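PDB 4V1T: LYND from Lyngbya aestuarii, which probably acts as an ATP-dependent YcaO-type cyclodehydratase that converts cysteine residues of a precursor peptide into thiazolines. Local coordinates for residues 184-189 / 243-248; 455-460 / 741-746. All blocks are in the same frame, centred on the assembly; numbering follows the deposited sequence.

Contact 1 (184-189 / 243-248); sequences KPVGSV and PTARAT
The one hydrogen bond between segments 184-189 and 243-248 runs from a backbone N-H to a side chain. Gly187 N donates to Thr248 OG1 over 3.1 Å, almost straight at 170°. The hydroxyl sits anti to its own carbonyl carbon (chi1 -48°), which turns OG1 to the glycine. The apolar part is small. Val186 holds CG2 in the crowded position between backbone N and carbonyl carbon, and this branch meets Ala245 CB at 3.8 Å. Further on, Ser188 CB and Ala247 CB lie side by side at 4.1 Å.

Residues 184-189 form the hairpin turn between antiparallel strands 180-184 and 189-196 of a mixed sheet, and residues 243-248 lie in the loop that leads into helix 250-275. Gly187 has a positive phi (93°), a conformation that suits glycine.

Polar bonds also lie within the turn. The Lys184 chain runs out extended and bends at its end, so that NZ grips two carbonyls in their planes: Val189 O at 2.7 Å and Val186 O at 2.8 Å. NZ also makes a salt bridge with Glu28 of the second subunit. Ser188 OG hydrogen-bonds to Glu98 of that subunit, and Arg246 NE bonds to its Pro11 O.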
ATOM      1  N   LYS B 184     -22.518  -0.461 -15.246  1.00 41.82           N
ATOM      2  CA  LYS B 184     -23.006   0.901 -15.363  1.00 42.65           C
ATOM      3  C   LYS B 184     -22.014   1.659 -16.232  1.00 40.48           C
ATOM      4  O   LYS B 184     -21.017   2.154 -15.737  1.00 40.56           O
ATOM      5  CB  LYS B 184     -23.142   1.545 -13.979  1.00 41.31           C
ATOM      6  CG  LYS B 184     -23.411   3.061 -13.951  1.00 42.13           C
ATOM      7  CD  LYS B 184     -23.288   3.583 -12.517  1.00 59.90           C
ATOM      8  CE  LYS B 184     -23.068   5.077 -12.443  1.00 74.44           C
ATOM      9  NZ  LYS B 184     -21.792   5.487 -13.083  1.00 75.39           N
ATOM     10  N   PRO B 185     -22.275   1.718 -17.542  1.00 41.32           N
ATOM     11  CA  PRO B 185     -21.327   2.320 -18.470  1.00 49.86           C
ATOM     12  C   PRO B 185     -21.575   3.809 -18.684  1.00 42.35           C
ATOM     13  O   PRO B 185     -20.818   4.454 -19.393  1.00 49.64           O
ATOM     14  CB  PRO B 185     -21.584   1.538 -19.753  1.00 49.01           C
ATOM     15  CG  PRO B 185     -23.069   1.286 -19.716  1.00 38.86           C
ATOM     16  CD  PRO B 185     -23.411   1.098 -18.254  1.00 39.96           C
ATOM     17  N   VAL B 186     -22.633   4.333 -18.075  1.00 45.75           N
ATOM     18  CA  VAL B 186     -22.925   5.759 -18.112  1.00 46.25           C
ATOM     19  C   VAL B 186     -22.377   6.428 -16.859  1.00 46.06           C
ATOM     20  O   VAL B 186     -22.169   5.778 -15.838  1.00 54.89           O
ATOM     21  CB  VAL B 186     -24.448   6.041 -18.222  1.00 58.06           C
ATOM     22  CG1 VAL B 186     -25.005   5.433 -19.495  1.00 49.21           C
ATOM     23  CG2 VAL B 186     -25.194   5.510 -17.007  1.00 54.07           C
ATOM     24  N   GLY B 187     -22.172   7.737 -16.939  1.00 53.20           N
ATOM     25  CA  GLY B 187     -21.649   8.495 -15.819  1.00 61.64           C
ATOM     26  C   GLY B 187     -20.147   8.604 -15.918  1.00 54.41           C
ATOM     27  O   GLY B 187     -19.516   7.927 -16.734  1.00 53.04           O
ATOM     28  N   SER B 188     -19.577   9.469 -15.087  1.00 52.18           N
ATOM     29  CA  SER B 188     -18.152   9.756 -15.119  1.00 47.82           C
ATOM     30  C   SER B 188     -17.331   8.654 -14.467  1.00 49.41           C
ATOM     31  O   SER B 188     -16.105   8.655 -14.575  1.00 48.40           O
ATOM     32  CB  SER B 188     -17.872  11.085 -14.408  1.00 42.76           C
ATOM     33  OG  SER B 188     -18.445  11.080 -13.111  1.00 49.69           O
ATOM     34  N   VAL B 189     -18.007   7.736 -13.780  1.00 46.08           N
ATOM     35  CA  VAL B 189     -17.358   6.570 -13.199  1.00 36.59           C
ATOM     36  C   VAL B 189     -18.000   5.280 -13.692  1.00 39.25           C
ATOM     37  O   VAL B 189     -19.153   4.992 -13.376  1.00 48.42           O
ATOM     38  CB  VAL B 189     -17.418   6.587 -11.662  1.00 44.86           C
ATOM     39  CG1 VAL B 189     -16.561   5.463 -11.087  1.00 42.79           C
ATOM     40  CG2 VAL B 189     -16.954   7.936 -11.118  1.00 49.05           C
ATOM     41  N   PRO B 243     -30.467   8.550  -9.535  1.00 87.48           N
ATOM     42  CA  PRO B 243     -29.494   8.961 -10.541  1.00 82.29           C
ATOM     43  C   PRO B 243     -28.083   9.408 -10.205  1.00 85.78           C
ATOM     44  O   PRO B 243     -27.392   8.693  -9.516  1.00 96.76           O
ATOM     45  CB  PRO B 243     -30.278  10.059 -11.260  1.00 89.01           C
ATOM     46  CG  PRO B 243     -31.710   9.532 -11.256  1.00 93.34           C
ATOM     47  CD  PRO B 243     -31.710   8.294 -10.368  1.00 91.06           C
ATOM     48  N   THR B 244     -27.653  10.539 -10.757  1.00 87.70           N
ATOM     49  CA  THR B 244     -26.282  11.015 -10.673  1.00 79.40           C
ATOM     50  C   THR B 244     -25.391  10.578 -11.834  1.00 79.40           C
ATOM     51  O   THR B 244     -24.204  10.767 -11.774  1.00 87.07           O
ATOM     52  CB  THR B 244     -25.651  10.753  -9.268  1.00 98.47           C
ATOM     53  OG1 THR B 244     -25.164  11.980  -8.740  1.00100.36           O
ATOM     54  CG2 THR B 244     -24.508   9.716  -9.273  1.00 97.79           C
ATOM     55  N   ALA B 245     -25.971  10.035 -12.893  1.00 79.06           N
ATOM     56  CA  ALA B 245     -25.223   9.524 -14.042  1.00 68.46           C
ATOM     57  C   ALA B 245     -25.234  10.426 -15.282  1.00 67.03           C
ATOM     58  O   ALA B 245     -25.330   9.963 -16.398  1.00 67.83           O
ATOM     59  CB  ALA B 245     -25.738   8.163 -14.411  1.00 70.13           C
ATOM     60  N   ARG B 246     -25.188  11.721 -15.080  1.00 61.06           N
ATOM     61  CA  ARG B 246     -25.317  12.665 -16.180  1.00 71.43           C
ATOM     62  C   ARG B 246     -24.148  12.765 -17.139  1.00 67.63           C
ATOM     63  O   ARG B 246     -24.333  12.966 -18.322  1.00 59.83           O
ATOM     64  CB  ARG B 246     -25.664  14.044 -15.634  1.00 66.04           C
ATOM     65  CG  ARG B 246     -27.020  14.076 -14.981  1.00 70.12           C
ATOM     66  CD  ARG B 246     -27.068  15.059 -13.838  1.00 79.44           C
ATOM     67  NE  ARG B 246     -27.560  16.363 -14.268  1.00 84.32           N
ATOM     68  CZ  ARG B 246     -28.835  16.666 -14.446  1.00 83.61           C
ATOM     69  NH1 ARG B 246     -29.787  15.772 -14.237  1.00 85.98           N
ATOM     70  NH2 ARG B 246     -29.154  17.874 -14.843  1.00 89.58           N
ATOM     71  N   ALA B 247     -22.954  12.607 -16.613  1.00 57.10           N
ATOM     72  CA  ALA B 247     -21.725  12.979 -17.304  1.00 54.75           C
ATOM     73  C   ALA B 247     -21.185  11.841 -18.146  1.00 63.90           C
ATOM     74  O   ALA B 247     -20.586  10.892 -17.615  1.00 52.41           O
ATOM     75  CB  ALA B 247     -20.688  13.419 -16.301  1.00 52.78           C
ATOM     76  N   THR B 248     -21.389  11.934 -19.458  1.00 56.15           N
ATOM     77  CA  THR B 248     -20.992  10.859 -20.367  1.00 60.38           C
ATOM     78  C   THR B 248     -20.470  11.368 -21.703  1.00 58.65           C
ATOM     79  O   THR B 248     -21.155  12.115 -22.394  1.00 57.78           O
ATOM     80  CB  THR B 248     -22.165   9.905 -20.647  1.00 56.57           C
ATOM     81  OG1 THR B 248     -22.792   9.538 -19.415  1.00 56.04           O
ATOM     82  CG2 THR B 248     -21.665   8.636 -21.355  1.00 43.70           C
TER

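Contact 2 (455-460 / 741-746); sequences QCLCFS and WSRFGE
Segment 455-460 is the end of helix 454-457 and the short link, residues 458-460, to helix 461-465, in the YcaO region. The chain leaves the first helix at Cys458, which has positive phi (64°), and reaches Ser460, the N-cap, whose OG caps Gln463 N and hydrogen-bonds to Glu765. Residues 741-746 pass across it.

The tight part is built round Arg743, which is buried and whose CB is directed toward segment 455-460. Its chain is extended from CG to NE and crosses Phe459 obliquely. CG lies over one ring face in a CH-pi contact, 4.0 Å from the ring centroid. NE comes to 3.4 Å from Phe459 CZ, but the guanidinium is tilted 43° from the ring. Leu457 CD2 packs at NH1, at 3.8 Å. Leu457 O lies 3.2 Å from Arg743 CD and 3.9 Å from NH1, bonded to neither; a carbonyl at a helix C-terminus may still favour the charge.

On the looser side a water bridges the segments, donating to Cys456 O at 2.8 Å and accepting a weak bond from Arg743 NH1.

Ser742 centres an inverse gamma turn. Past Arg743, Gly745 N donates to Cys458 O at 2.7 Å, lying 42° above the carbonyl plane.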
ATOM      1  N   GLN B 455     -29.676   2.495  35.637  1.00 53.86           N
ATOM      2  CA  GLN B 455     -28.475   1.976  36.285  1.00 59.49           C
ATOM      3  C   GLN B 455     -27.220   2.221  35.432  1.00 58.92           C
ATOM      4  O   GLN B 455     -26.095   2.251  35.937  1.00 54.65           O
ATOM      5  CB  GLN B 455     -28.624   0.482  36.549  1.00 58.78           C
ATOM      6  CG  GLN B 455     -29.606   0.145  37.648  1.00 70.22           C
ATOM      7  CD  GLN B 455     -29.662  -1.341  37.907  1.00 91.93           C
ATOM      8  OE1 GLN B 455     -28.659  -1.951  38.289  1.00107.73           O
ATOM      9  NE2 GLN B 455     -30.831  -1.942  37.685  1.00 83.10           N
ATOM     10  N   CYS B 456     -27.417   2.396  34.133  1.00 53.14           N
ATOM     11  CA  CYS B 456     -26.301   2.641  33.233  1.00 49.16           C
ATOM     12  C   CYS B 456     -26.133   4.125  32.965  1.00 55.85           C
ATOM     13  O   CYS B 456     -25.018   4.626  32.972  1.00 58.82           O
ATOM     14  CB  CYS B 456     -26.512   1.886  31.929  1.00 50.62           C
ATOM     15  SG  CYS B 456     -26.624   0.104  32.175  1.00 57.60           S
ATOM     16  N   LEU B 457     -27.248   4.821  32.748  1.00 53.79           N
ATOM     17  CA  LEU B 457     -27.212   6.229  32.368  1.00 51.42           C
ATOM     18  C   LEU B 457     -26.759   7.109  33.519  1.00 43.56           C
ATOM     19  O   LEU B 457     -25.856   7.918  33.367  1.00 54.72           O
ATOM     20  CB  LEU B 457     -28.584   6.684  31.867  1.00 43.68           C
ATOM     21  CG  LEU B 457     -29.135   5.947  30.640  1.00 47.35           C
ATOM     22  CD1 LEU B 457     -30.564   6.379  30.358  1.00 55.85           C
ATOM     23  CD2 LEU B 457     -28.251   6.151  29.412  1.00 46.75           C
ATOM     24  N   CYS B 458     -27.388   6.939  34.672  1.00 49.04           N
ATOM     25  CA  CYS B 458     -27.036   7.687  35.872  1.00 50.31           C
ATOM     26  C   CYS B 458     -27.285   9.198  35.716  1.00 56.79           C
ATOM     27  O   CYS B 458     -26.471  10.017  36.135  1.00 50.45           O
ATOM     28  CB  CYS B 458     -25.567   7.433  36.262  1.00 66.46           C
ATOM     29  SG  CYS B 458     -25.125   5.701  36.552  1.00 80.64           S
ATOM     30  N   PHE B 459     -28.411   9.566  35.115  1.00 45.50           N
ATOM     31  CA  PHE B 459     -28.848  10.955  35.115  1.00 46.31           C
ATOM     32  C   PHE B 459     -29.517  11.278  36.465  1.00 51.79           C
ATOM     33  O   PHE B 459     -30.126  10.414  37.086  1.00 52.10           O
ATOM     34  CB  PHE B 459     -29.831  11.219  33.974  1.00 39.98           C
ATOM     35  CG  PHE B 459     -29.190  11.295  32.622  1.00 42.69           C
ATOM     36  CD1 PHE B 459     -28.604  12.472  32.184  1.00 38.65           C
ATOM     37  CD2 PHE B 459     -29.196  10.202  31.773  1.00 46.61           C
ATOM     38  CE1 PHE B 459     -28.020  12.556  30.931  1.00 43.62           C
ATOM     39  CE2 PHE B 459     -28.604  10.274  30.515  1.00 45.35           C
ATOM     40  CZ  PHE B 459     -28.018  11.453  30.091  1.00 45.34           C
ATOM     41  N   SER B 460     -29.397  12.516  36.923  1.00 52.13           N
ATOM     42  CA  SER B 460     -30.021  12.913  38.186  1.00 53.40           C
ATOM     43  C   SER B 460     -31.528  13.089  38.009  1.00 56.60           C
ATOM     44  O   SER B 460     -32.018  13.193  36.881  1.00 53.08           O
ATOM     45  CB  SER B 460     -29.418  14.212  38.709  1.00 43.13           C
ATOM     46  OG  SER B 460     -29.996  15.326  38.061  1.00 59.88           O
ATOM     47  N   TRP B 741     -19.321  12.275  30.416  1.00 45.88           N
ATOM     48  CA  TRP B 741     -20.341  13.235  30.013  1.00 43.31           C
ATOM     49  C   TRP B 741     -21.067  13.741  31.258  1.00 45.22           C
ATOM     50  O   TRP B 741     -20.925  13.166  32.338  1.00 41.82           O
ATOM     51  CB  TRP B 741     -21.323  12.585  29.028  1.00 45.55           C
ATOM     52  CG  TRP B 741     -20.697  12.196  27.710  1.00 53.24           C
ATOM     53  CD1 TRP B 741     -19.467  12.563  27.243  1.00 54.40           C
ATOM     54  CD2 TRP B 741     -21.286  11.384  26.691  1.00 51.39           C
ATOM     55  NE1 TRP B 741     -19.250  12.023  25.993  1.00 41.68           N
ATOM     56  CE2 TRP B 741     -20.353  11.294  25.634  1.00 53.25           C
ATOM     57  CE3 TRP B 741     -22.512  10.720  26.566  1.00 52.07           C
ATOM     58  CZ2 TRP B 741     -20.607  10.563  24.475  1.00 44.02           C
ATOM     59  CZ3 TRP B 741     -22.761   9.994  25.412  1.00 46.86           C
ATOM     60  CH2 TRP B 741     -21.816   9.925  24.383  1.00 41.98           C
ATOM     61  N   SER B 742     -21.829  14.823  31.110  1.00 43.85           N
ATOM     62  CA  SER B 742     -22.480  15.473  32.247  1.00 49.31           C
ATOM     63  C   SER B 742     -23.696  14.694  32.763  1.00 49.68           C
ATOM     64  O   SER B 742     -24.843  15.097  32.556  1.00 52.11           O
ATOM     65  CB  SER B 742     -22.900  16.895  31.868  1.00 46.53           C
ATOM     66  OG  SER B 742     -21.769  17.695  31.534  1.00 48.51           O
ATOM     67  N   ARG B 743     -23.429  13.585  33.448  1.00 50.45           N
ATOM     68  CA  ARG B 743     -24.486  12.747  34.030  1.00 49.90           C
ATOM     69  C   ARG B 743     -24.286  12.674  35.541  1.00 51.94           C
ATOM     70  O   ARG B 743     -23.366  12.020  36.016  1.00 41.34           O
ATOM     71  CB  ARG B 743     -24.480  11.354  33.398  1.00 47.13           C
ATOM     72  CG  ARG B 743     -24.606  11.403  31.874  1.00 44.56           C
ATOM     73  CD  ARG B 743     -24.629  10.029  31.260  1.00 53.84           C
ATOM     74  NE  ARG B 743     -24.949  10.043  29.837  1.00 52.95           N
ATOM     75  CZ  ARG B 743     -25.021   8.948  29.086  1.00 50.68           C
ATOM     76  NH1 ARG B 743     -24.776   7.753  29.613  1.00 61.88           N
ATOM     77  NH2 ARG B 743     -25.327   9.041  27.802  1.00 55.16           N
ATOM     78  N   PHE B 744     -25.156  13.353  36.284  1.00 41.59           N
ATOM     79  CA  PHE B 744     -24.911  13.631  37.695  1.00 52.07           C
ATOM     80  C   PHE B 744     -25.839  12.890  38.648  1.00 47.88           C
ATOM     81  O   PHE B 744     -26.139  13.387  39.739  1.00 47.01           O
ATOM     82  CB  PHE B 744     -25.025  15.140  37.949  1.00 49.87           C
ATOM     83  CG  PHE B 744     -24.093  15.965  37.112  1.00 48.08           C
ATOM     84  CD1 PHE B 744     -22.820  15.501  36.808  1.00 51.77           C
ATOM     85  CD2 PHE B 744     -24.476  17.211  36.645  1.00 60.60           C
ATOM     86  CE1 PHE B 744     -21.955  16.249  36.037  1.00 44.13           C
ATOM     87  CE2 PHE B 744     -23.611  17.973  35.876  1.00 63.15           C
ATOM     88  CZ  PHE B 744     -22.350  17.498  35.573  1.00 53.37           C
ATOM     89  N   GLY B 745     -26.279  11.702  38.253  1.00 50.89           N
ATOM     90  CA  GLY B 745     -27.041  10.844  39.154  1.00 45.84           C
ATOM     91  C   GLY B 745     -26.166  10.365  40.302  1.00 45.82           C
ATOM     92  O   GLY B 745     -24.941  10.366  40.199  1.00 44.58           O
ATOM     93  N   GLU B 746     -26.796   9.966  41.398  1.00 45.94           N
ATOM     94  CA  GLU B 746     -26.076   9.516  42.586  1.00 49.21           C
ATOM     95  C   GLU B 746     -25.222   8.280  42.286  1.00 46.59           C
ATOM     96  O   GLU B 746     -25.522   7.518  41.375  1.00 47.32           O
ATOM     97  CB  GLU B 746     -27.064   9.210  43.724  1.00 60.37           C
ATOM     98  CG  GLU B 746     -27.967   7.997  43.486  1.00 70.26           C
ATOM     99  CD  GLU B 746     -29.033   7.826  44.567  1.00 78.25           C
ATOM    100  OE1 GLU B 746     -29.171   8.709  45.441  1.00 72.90           O
ATOM    101  OE2 GLU B 746     -29.746   6.805  44.540  1.00 75.74           O
TER
HETATM  102  O   HOH W   1     -23.400   6.214  31.352  1.00 53.82           O

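How the contacts relate
The two contacts share no helix or strand. Their centres are 51 Å apart, with about 33 Å between nearest atoms, and contact 1 closes along the chain before contact 2 opens. Contact 1 is partly buried and joins a sheet hairpin to a helix lead-in. The second subunit reaches it, so several of its polar groups have partners across the dimer. Contact 2 is a buried contact that no other chain touches. It ties a helix end and its link to a distant loop, 281 residues on. Their chemistry differs accordingly: small side chains and a lysine among carbonyls in contact 1, an arginine against an aromatic ring in contact 2.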